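Local coordinates for protein metallo-beta-lactamase (Chryseobacterium indologenes, PDB 3L6N) that hydrolyses the beta-lactam ring of penicillins, cephalosporins and carbapenems as a class B, zinc-dependent beta-lactamase, at residues S162-D167 / G199-K204; D4-P9 / K19-F24. One frame throughout, in Å; residues are numbered along the deposited sequence. Where two conformers were deposited one is given.

Interaction 1. Residues S162-D167 / G199-K204; sequences SNSATD and GHDEWK. With ZN (zinc ion), chain C.
With OG anti to its backbone N (chi1 173°), Ser162 extends its hydroxyl to the carbonyl of Glu202; CG of Asn163 sits between N and the carbonyl carbon (chi1 64°), and chi2 of 44° turns the amide so that ND2 meets Lys204 O. Ser162 OG donates to Glu202 O at 2.6 Å, lying in the carbonyl plane on a lone pair. Ser162 OG also accepts from Ser164 N at 3.0 Å, an ST turn nested in the type I beta turn from Ser162 to Ala165. Ser162 CB rests against His200 O and Asp201 CB. Asn163 ND2 donates to Lys204 O at 3.0 Å, the carbonyl standing close to the amide plane; ND2 also bonds Gly206 O, so one amide group spans two carbonyls of the loop that leads into helix 208-217. A water accepts from Ser162 N and donates to Asp201 OD2 at 2.7 Å, tying the carboxylate to the turn. One residue earlier, His200 NE2 binds zinc at 2.1 Å beside Asp80, Cys158 and a water; its ND1 bonds Ser30 O, a second-shell link that, with the zinc bond at NE2, helps set the ring's rotation in the conformer described. The contact thus joins the loop after strand 153-157 to the zinc-bearing loop after strand 195-198 in the metallo-beta-lactamase fold. Both direct hydrogen bonds across the contact run from a side chain to a backbone carbonyl: the buried Ser162 hydroxyl, acting as donor and acceptor at once, couples the shape of the turn to the backbone just beyond a zinc ligand.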
ATOM      1  N   SER A 162     -12.828   1.191   2.011  1.00 11.12           N
ATOM      2  CA  SER A 162     -13.581   0.983   0.774  1.00 11.56           C
ATOM      3  C   SER A 162     -15.032   1.391   0.956  1.00 12.50           C
ATOM      4  O   SER A 162     -15.608   1.183   2.028  1.00 12.04           O
ATOM      5  CB  SER A 162     -13.547  -0.499   0.390  1.00 11.96           C
ATOM      6  OG  SER A 162     -14.395  -0.794  -0.709  1.00 11.55           O
ATOM      7  N   ASN A 163     -15.617   1.926  -0.114  1.00 12.80           N
ATOM      8  CA  ASN A 163     -17.065   2.155  -0.193  1.00 14.35           C
ATOM      9  C   ASN A 163     -17.903   0.918   0.179  1.00 14.82           C
ATOM     10  O   ASN A 163     -19.079   1.047   0.548  1.00 14.79           O
ATOM     11  CB  ASN A 163     -17.454   2.697  -1.585  1.00 14.04           C
ATOM     12  CG  ASN A 163     -17.176   1.707  -2.726  1.00 15.96           C
ATOM     13  OD1 ASN A 163     -17.459   0.507  -2.622  1.00 19.13           O
ATOM     14  ND2 ASN A 163     -16.650   2.223  -3.831  1.00 15.16           N
ATOM     15  N   SER A 164     -17.283  -0.261   0.087  0.70 15.21           N
ATOM     16  CA  SER A 164     -17.940  -1.544   0.357  0.70 15.73           C
ATOM     17  C   SER A 164     -17.732  -2.073   1.784  0.70 16.19           C
ATOM     18  O   SER A 164     -18.312  -3.096   2.158  0.70 16.45           O
ATOM     19  CB  SER A 164     -17.484  -2.597  -0.663  0.70 15.67           C
ATOM     20  OG  SER A 164     -16.159  -3.035  -0.395  0.70 16.09           O
ATOM     21  N   ALA A 165     -16.897  -1.393   2.569  1.00 16.43           N
ATOM     22  CA  ALA A 165     -16.655  -1.791   3.964  1.00 17.33           C
ATOM     23  C   ALA A 165     -17.869  -1.466   4.840  1.00 17.88           C
ATOM     24  O   ALA A 165     -18.525  -0.449   4.627  1.00 18.34           O
ATOM     25  CB  ALA A 165     -15.399  -1.115   4.514  1.00 16.78           C
ATOM     26  N   THR A 166     -18.166  -2.330   5.806  1.00 19.17           N
ATOM     27  CA  THR A 166     -19.316  -2.105   6.698  1.00 20.23           C
ATOM     28  C   THR A 166     -18.900  -1.753   8.127  1.00 20.68           C
ATOM     29  O   THR A 166     -19.744  -1.415   8.963  1.00 21.04           O
ATOM     30  CB  THR A 166     -20.314  -3.285   6.687  1.00 20.14           C
ATOM     31  OG1 THR A 166     -19.645  -4.492   7.060  1.00 21.13           O
ATOM     32  CG2 THR A 166     -20.939  -3.452   5.294  1.00 20.64           C
ATOM     33  N   ASP A 167     -17.597  -1.838   8.397  1.00 20.75           N
ATOM     34  CA  ASP A 167     -17.016  -1.317   9.638  1.00 20.83           C
ATOM     35  C   ASP A 167     -15.571  -0.864   9.406  1.00 20.41           C
ATOM     36  O   ASP A 167     -15.062  -0.949   8.286  1.00 19.69           O
ATOM     37  CB  ASP A 167     -17.107  -2.333  10.785  1.00 21.33           C
ATOM     38  CG  ASP A 167     -16.557  -3.699  10.416  1.00 22.64           C
ATOM     39  OD1 ASP A 167     -15.378  -3.802  10.012  1.00 24.33           O
ATOM     40  OD2 ASP A 167     -17.309  -4.684  10.552  1.00 25.34           O
ATOM     41  N   GLY A 199      -7.118   0.353   1.090  1.00  7.59           N
ATOM     42  CA  GLY A 199      -6.261  -0.783   1.442  1.00  8.17           C
ATOM     43  C   GLY A 199      -6.900  -2.153   1.312  1.00  8.57           C
ATOM     44  O   GLY A 199      -6.228  -3.121   0.959  1.00  8.41           O
ATOM     45  N   HIS A 200      -8.201  -2.231   1.597  0.70  8.90           N
ATOM     46  CA  HIS A 200      -8.921  -3.500   1.607  0.70  9.44           C
ATOM     47  C   HIS A 200     -10.235  -3.403   0.846  0.70  9.75           C
ATOM     48  O   HIS A 200     -10.774  -2.311   0.672  0.70  9.41           O
ATOM     49  CB  HIS A 200      -9.218  -3.919   3.048  0.70  9.47           C
ATOM     50  CG  HIS A 200      -7.996  -4.157   3.878  0.70  9.62           C
ATOM     51  ND1 HIS A 200      -7.341  -5.370   3.898  0.70 10.09           N
ATOM     52  CD2 HIS A 200      -7.313  -3.345   4.718  0.70  9.14           C
ATOM     53  CE1 HIS A 200      -6.308  -5.294   4.717  0.70  9.46           C
ATOM     54  NE2 HIS A 200      -6.265  -4.076   5.224  0.70  9.02           N
ATOM     55  N   ASP A 201     -10.735  -4.556   0.402  1.00 10.36           N
ATOM     56  CA  ASP A 201     -12.069  -4.675  -0.212  1.00 11.78           C
ATOM     57  C   ASP A 201     -12.125  -4.033  -1.600  1.00 12.29           C
ATOM     58  O   ASP A 201     -11.099  -3.957  -2.289  1.00 11.96           O
ATOM     59  CB  ASP A 201     -13.159  -4.156   0.756  1.00 12.62           C
ATOM     60  CG  ASP A 201     -12.925  -4.609   2.211  1.00 14.93           C
ATOM     61  OD1 ASP A 201     -12.872  -5.837   2.462  1.00 19.48           O
ATOM     62  OD2 ASP A 201     -12.786  -3.743   3.111  1.00 17.28           O
ATOM     63  N   GLU A 202     -13.308  -3.598  -2.027  1.00 12.54           N
ATOM     64  CA  GLU A 202     -13.494  -3.045  -3.369  1.00 13.01           C
ATOM     65  C   GLU A 202     -12.756  -1.723  -3.590  1.00 12.60           C
ATOM     66  O   GLU A 202     -12.944  -0.774  -2.827  1.00 12.47           O
ATOM     67  CB  GLU A 202     -14.990  -2.844  -3.648  1.00 13.85           C
ATOM     68  CG  GLU A 202     -15.670  -4.037  -4.280  1.00 18.28           C
ATOM     69  CD  GLU A 202     -15.331  -4.177  -5.763  1.00 22.76           C
ATOM     70  OE1 GLU A 202     -15.520  -5.278  -6.307  1.00 27.07           O
ATOM     71  OE2 GLU A 202     -14.864  -3.193  -6.380  1.00 25.77           O
ATOM     72  N   TRP A 203     -11.926  -1.656  -4.634  1.00 11.89           N
ATOM     73  CA  TRP A 203     -11.259  -0.403  -4.992  1.00 11.64           C
ATOM     74  C   TRP A 203     -12.015   0.397  -6.051  1.00 11.88           C
ATOM     75  O   TRP A 203     -11.804   1.601  -6.186  1.00 11.82           O
ATOM     76  CB  TRP A 203      -9.803  -0.636  -5.433  1.00 11.09           C
ATOM     77  CG  TRP A 203      -9.650  -1.448  -6.694  1.00 10.14           C
ATOM     78  CD1 TRP A 203      -9.440  -2.796  -6.782  1.00  9.52           C
ATOM     79  CD2 TRP A 203      -9.682  -0.960  -8.043  1.00  9.99           C
ATOM     80  NE1 TRP A 203      -9.348  -3.180  -8.104  1.00 11.02           N
ATOM     81  CE2 TRP A 203      -9.496  -2.074  -8.896  1.00  9.56           C
ATOM     82  CE3 TRP A 203      -9.856   0.305  -8.615  1.00 10.03           C
ATOM     83  CZ2 TRP A 203      -9.470  -1.955 -10.291  1.00 10.65           C
ATOM     84  CZ3 TRP A 203      -9.844   0.422  -9.999  1.00 11.12           C
ATOM     85  CH2 TRP A 203      -9.644  -0.700 -10.823  1.00 10.97           C
ATOM     86  N   LYS A 204     -12.880  -0.280  -6.803  1.00 12.71           N
ATOM     87  CA  LYS A 204     -13.702   0.375  -7.824  1.00 13.59           C
ATOM     88  C   LYS A 204     -14.872   1.147  -7.215  1.00 14.14           C
ATOM     89  O   LYS A 204     -15.328   0.840  -6.107  1.00 14.97           O
ATOM     90  CB  LYS A 204     -14.259  -0.666  -8.804  1.00 13.69           C
ATOM     91  CG  LYS A 204     -13.193  -1.422  -9.573  1.00 15.30           C
ATOM     92  CD  LYS A 204     -13.832  -2.451 -10.483  1.00 16.77           C
ATOM     93  CE  LYS A 204     -12.788  -3.095 -11.359  1.00 17.69           C
ATOM     94  NZ  LYS A 204     -13.368  -4.148 -12.237  1.00 19.64           N
TER
HETATM   95 ZN    ZN C 302      -4.441  -3.149   5.793  0.70 12.23          ZN
HETATM   96  O   HOH W   1     -11.917  -1.226   3.365  1.00 11.31           O
HETATM   97  O   HOH W   2     -15.393  -5.632  -0.998  1.00 38.77           O
HETATM   98  O   HOH W   3      -3.519  -3.392   7.644  1.00 10.54           O

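Interaction 2. Residues D4-P9 / K19-F24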
ATOM      1  N   ASP A   4      -3.881 -16.972  -6.992  1.00 13.54           N
ATOM      2  CA  ASP A   4      -5.221 -16.404  -6.904  1.00 11.79           C
ATOM      3  C   ASP A   4      -5.182 -14.881  -6.830  1.00 11.07           C
ATOM      4  O   ASP A   4      -6.217 -14.236  -6.763  1.00 10.82           O
ATOM      5  CB  ASP A   4      -5.976 -16.976  -5.698  1.00 11.87           C
ATOM      6  CG  ASP A   4      -5.329 -16.616  -4.368  1.00 11.10           C
ATOM      7  OD1 ASP A   4      -6.038 -16.632  -3.337  1.00 12.06           O
ATOM      8  OD2 ASP A   4      -4.118 -16.319  -4.363  1.00 11.26           O
ATOM      9  N   PHE A   5      -3.986 -14.308  -6.839  1.00 10.63           N
ATOM     10  CA  PHE A   5      -3.893 -12.847  -6.866  1.00 10.33           C
ATOM     11  C   PHE A   5      -4.324 -12.289  -8.225  1.00  9.98           C
ATOM     12  O   PHE A   5      -4.270 -12.978  -9.246  1.00 10.38           O
ATOM     13  CB  PHE A   5      -2.511 -12.332  -6.422  1.00 10.31           C
ATOM     14  CG  PHE A   5      -1.356 -12.988  -7.114  1.00 11.75           C
ATOM     15  CD1 PHE A   5      -0.895 -12.509  -8.333  1.00 12.16           C
ATOM     16  CD2 PHE A   5      -0.715 -14.084  -6.535  1.00 12.27           C
ATOM     17  CE1 PHE A   5       0.180 -13.123  -8.974  1.00 12.84           C
ATOM     18  CE2 PHE A   5       0.372 -14.695  -7.173  1.00 13.11           C
ATOM     19  CZ  PHE A   5       0.813 -14.207  -8.388  1.00 14.28           C
ATOM     20  N   VAL A   6      -4.792 -11.043  -8.209  1.00  9.23           N
ATOM     21  CA  VAL A   6      -5.401 -10.411  -9.367  1.00  8.98           C
ATOM     22  C   VAL A   6      -4.619  -9.150  -9.696  1.00  8.05           C
ATOM     23  O   VAL A   6      -4.504  -8.253  -8.861  1.00  8.15           O
ATOM     24  CB  VAL A   6      -6.887 -10.055  -9.077  1.00  9.19           C
ATOM     25  CG1 VAL A   6      -7.521  -9.275 -10.230  1.00 10.48           C
ATOM     26  CG2 VAL A   6      -7.691 -11.327  -8.797  1.00 10.49           C
ATOM     27  N   ILE A   7      -4.058  -9.102 -10.900  1.00  6.98           N
ATOM     28  CA  ILE A   7      -3.419  -7.875 -11.373  1.00  6.38           C
ATOM     29  C   ILE A   7      -4.426  -7.202 -12.283  1.00  5.60           C
ATOM     30  O   ILE A   7      -4.855  -7.772 -13.291  1.00  6.26           O
ATOM     31  CB  ILE A   7      -2.089  -8.153 -12.115  1.00  5.71           C
ATOM     32  CG1 ILE A   7      -1.104  -8.844 -11.168  1.00  6.11           C
ATOM     33  CG2 ILE A   7      -1.480  -6.839 -12.639  1.00  6.27           C
ATOM     34  CD1 ILE A   7       0.141  -9.412 -11.849  1.00  5.68           C
ATOM     35  N   GLU A   8      -4.821  -5.992 -11.904  1.00  5.60           N
ATOM     36  CA  GLU A   8      -5.845  -5.250 -12.635  1.00  5.68           C
ATOM     37  C   GLU A   8      -5.269  -4.600 -13.895  1.00  5.66           C
ATOM     38  O   GLU A   8      -4.058  -4.386 -13.993  1.00  6.16           O
ATOM     39  CB  GLU A   8      -6.452  -4.178 -11.728  1.00  6.05           C
ATOM     40  CG  GLU A   8      -7.075  -4.716 -10.449  1.00  6.80           C
ATOM     41  CD  GLU A   8      -8.436  -5.366 -10.647  1.00  8.66           C
ATOM     42  OE1 GLU A   8      -8.826  -5.649 -11.807  1.00 10.95           O
ATOM     43  OE2 GLU A   8      -9.103  -5.620  -9.615  1.00 10.93           O
ATOM     44  N   PRO A   9      -6.135  -4.271 -14.873  1.00  5.33           N
ATOM     45  CA  PRO A   9      -5.631  -3.520 -16.030  1.00  5.04           C
ATOM     46  C   PRO A   9      -4.983  -2.217 -15.557  1.00  5.08           C
ATOM     47  O   PRO A   9      -5.555  -1.532 -14.699  1.00  5.44           O
ATOM     48  CB  PRO A   9      -6.903  -3.235 -16.847  1.00  5.48           C
ATOM     49  CG  PRO A   9      -7.866  -4.305 -16.404  1.00  5.02           C
ATOM     50  CD  PRO A   9      -7.598  -4.450 -14.937  1.00  5.84           C
ATOM     51  N   LYS A  19      -4.420  -7.309  -6.275  1.00  6.03           N
ATOM     52  CA  LYS A  19      -5.192  -7.734  -5.100  1.00  6.59           C
ATOM     53  C   LYS A  19      -4.657  -9.084  -4.650  1.00  6.13           C
ATOM     54  O   LYS A  19      -4.422  -9.953  -5.482  1.00  6.73           O
ATOM     55  CB  LYS A  19      -6.679  -7.900  -5.445  1.00  6.79           C
ATOM     56  CG  LYS A  19      -7.414  -6.662  -5.915  1.00  8.98           C
ATOM     57  CD  LYS A  19      -8.901  -6.959  -6.138  1.00 12.29           C
ATOM     58  CE  LYS A  19      -9.639  -7.280  -4.837  1.00 13.96           C
ATOM     59  NZ  LYS A  19      -9.978  -6.101  -3.967  1.00 16.94           N
ATOM     60  N   THR A  20      -4.427  -9.233  -3.349  1.00  5.70           N
ATOM     61  CA  THR A  20      -4.072 -10.543  -2.774  1.00  5.83           C
ATOM     62  C   THR A  20      -5.031 -10.896  -1.650  1.00  6.24           C
ATOM     63  O   THR A  20      -5.730 -10.032  -1.116  1.00  6.48           O
ATOM     64  CB  THR A  20      -2.606 -10.618  -2.280  1.00  5.55           C
ATOM     65  OG1 THR A  20      -2.410  -9.788  -1.130  1.00  5.38           O
ATOM     66  CG2 THR A  20      -1.641 -10.221  -3.397  1.00  5.91           C
ATOM     67  N   PHE A  21      -5.069 -12.182  -1.315  1.00  6.64           N
ATOM     68  CA  PHE A  21      -6.095 -12.714  -0.428  1.00  7.13           C
ATOM     69  C   PHE A  21      -5.465 -13.444   0.736  1.00  6.59           C
ATOM     70  O   PHE A  21      -4.390 -14.036   0.603  1.00  7.52           O
ATOM     71  CB  PHE A  21      -6.986 -13.685  -1.202  1.00  6.99           C
ATOM     72  CG  PHE A  21      -7.724 -13.042  -2.334  1.00  8.01           C
ATOM     73  CD1 PHE A  21      -7.181 -13.022  -3.619  1.00  9.10           C
ATOM     74  CD2 PHE A  21      -8.958 -12.437  -2.115  1.00 10.19           C
ATOM     75  CE1 PHE A  21      -7.864 -12.400  -4.668  1.00 11.14           C
ATOM     76  CE2 PHE A  21      -9.647 -11.827  -3.155  1.00 10.95           C
ATOM     77  CZ  PHE A  21      -9.102 -11.808  -4.430  1.00 11.56           C
ATOM     78  N   GLY A  22      -6.150 -13.399   1.871  1.00  6.98           N
ATOM     79  CA  GLY A  22      -5.731 -14.168   3.047  1.00  7.93           C
ATOM     80  C   GLY A  22      -6.942 -14.601   3.839  1.00  8.50           C
ATOM     81  O   GLY A  22      -7.943 -13.890   3.883  1.00  9.41           O
ATOM     82  N   VAL A  23      -6.846 -15.776   4.457  1.00  8.98           N
ATOM     83  CA  VAL A  23      -7.910 -16.294   5.324  1.00  9.64           C
ATOM     84  C   VAL A  23      -7.590 -15.979   6.777  1.00  9.83           C
ATOM     85  O   VAL A  23      -6.522 -16.325   7.275  1.00  9.45           O
ATOM     86  CB  VAL A  23      -8.121 -17.824   5.149  1.00  9.99           C
ATOM     87  CG1 VAL A  23      -9.185 -18.348   6.139  1.00 10.86           C
ATOM     88  CG2 VAL A  23      -8.520 -18.155   3.725  1.00 10.13           C
ATOM     89  N   PHE A  24      -8.531 -15.313   7.444  1.00 10.44           N
ATOM     90  CA  PHE A  24      -8.385 -14.943   8.845  1.00 11.79           C
ATOM     91  C   PHE A  24      -9.723 -15.165   9.510  1.00 12.68           C
ATOM     92  O   PHE A  24     -10.754 -14.730   8.999  1.00 13.37           O
ATOM     93  CB  PHE A  24      -7.935 -13.479   8.992  1.00 11.87           C
ATOM     94  CG  PHE A  24      -6.616 -13.191   8.326  1.00 11.30           C
ATOM     95  CD1 PHE A  24      -6.582 -12.665   7.036  1.00 12.57           C
ATOM     96  CD2 PHE A  24      -5.416 -13.482   8.965  1.00 12.12           C
ATOM     97  CE1 PHE A  24      -5.365 -12.430   6.392  1.00 11.35           C
ATOM     98  CE2 PHE A  24      -4.187 -13.247   8.327  1.00 11.15           C
ATOM     99  CZ  PHE A  24      -4.172 -12.724   7.045  1.00 11.66           C
TER
HETATM  100  O   HOH W   4      -3.533 -13.864  -3.167  1.00  8.20           O
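Val6 and Lys19 form an antiparallel hydrogen-bonded pair in the beta hairpin of strands 6-7 and 15-24, where the short strand 6-7 makes the outer border of the N-terminal sheet of the metallo-beta-lactamase fold. Val6 N donates to Lys19 O at 3.0 Å, and Lys19 N returns a bond to Val6 O at 2.8 Å. The Lys19 side chain can be followed outward from this pair. Its CB lies beside Val6 CB at 4.2 Å, the two side chains sharing one face of the sheet. CG and then CD of Lys19 run past the Glu8 carboxylate, with CD 3.7 Å from Glu8 OE2. Bends at chi3 (67°) and chi4 (77°) then turn CE and NZ off that course, and NZ reaches Asn32 OD1 on strand 27-38. Lys19 NZ ends 5.7 Å from Glu8 OE2, too far for a salt bridge, although the opposite charges probably still attract; Glu8 OE2 instead probably accepts from Trp203 NE1. Two residues along from Lys19, Phe21 turns its ring edge to the N-terminal segment, where Val6 CG2 makes an apolar contact with CE1. Asp4 OD1 lies 3.8 Å from Phe21 CB, the carboxylate and ring planes 46° apart. Asp4 OD2 bonds Gln53 NE2; a water that accepts from Phe21 N lies close to the same oxygen. On another side of the hairpin, Phe5 CB packs on Thr20 CG2 and the Phe5 ring continues to Ser56 and Thr60 of helix 54-65, joining the border strand to that helix. Near the plane of the Phe21 ring, the carbonyl oxygen Asp4 O meets the rim atom Phe21 CE1 at 3.2 Å.

How the interactions relate
Interaction 2 closes in the chain before interaction 1 opens, yet their centres lie about 14 Å apart and the two touch. The probable bond from Trp203 NE1 to Glu8 OE2 spans 2.9 Å, while Trp203 CD1 packs on Lys19 CD at 4.2 Å and Lys19 NZ lies 2.9 Å from Asp201 O. The hairpin of strands 6-7 and 15-24 therefore meets the loop that carries His200. Asn32 serves both sides, since its ND2 bonds Asp201 O. Interaction 1 contains the zinc ligand His200, whereas interaction 2 contains none; the Lys19 side chain comes within about 7 Å of the His200 side chain, and that of Thr20 is about 10 Å from a zinc ion.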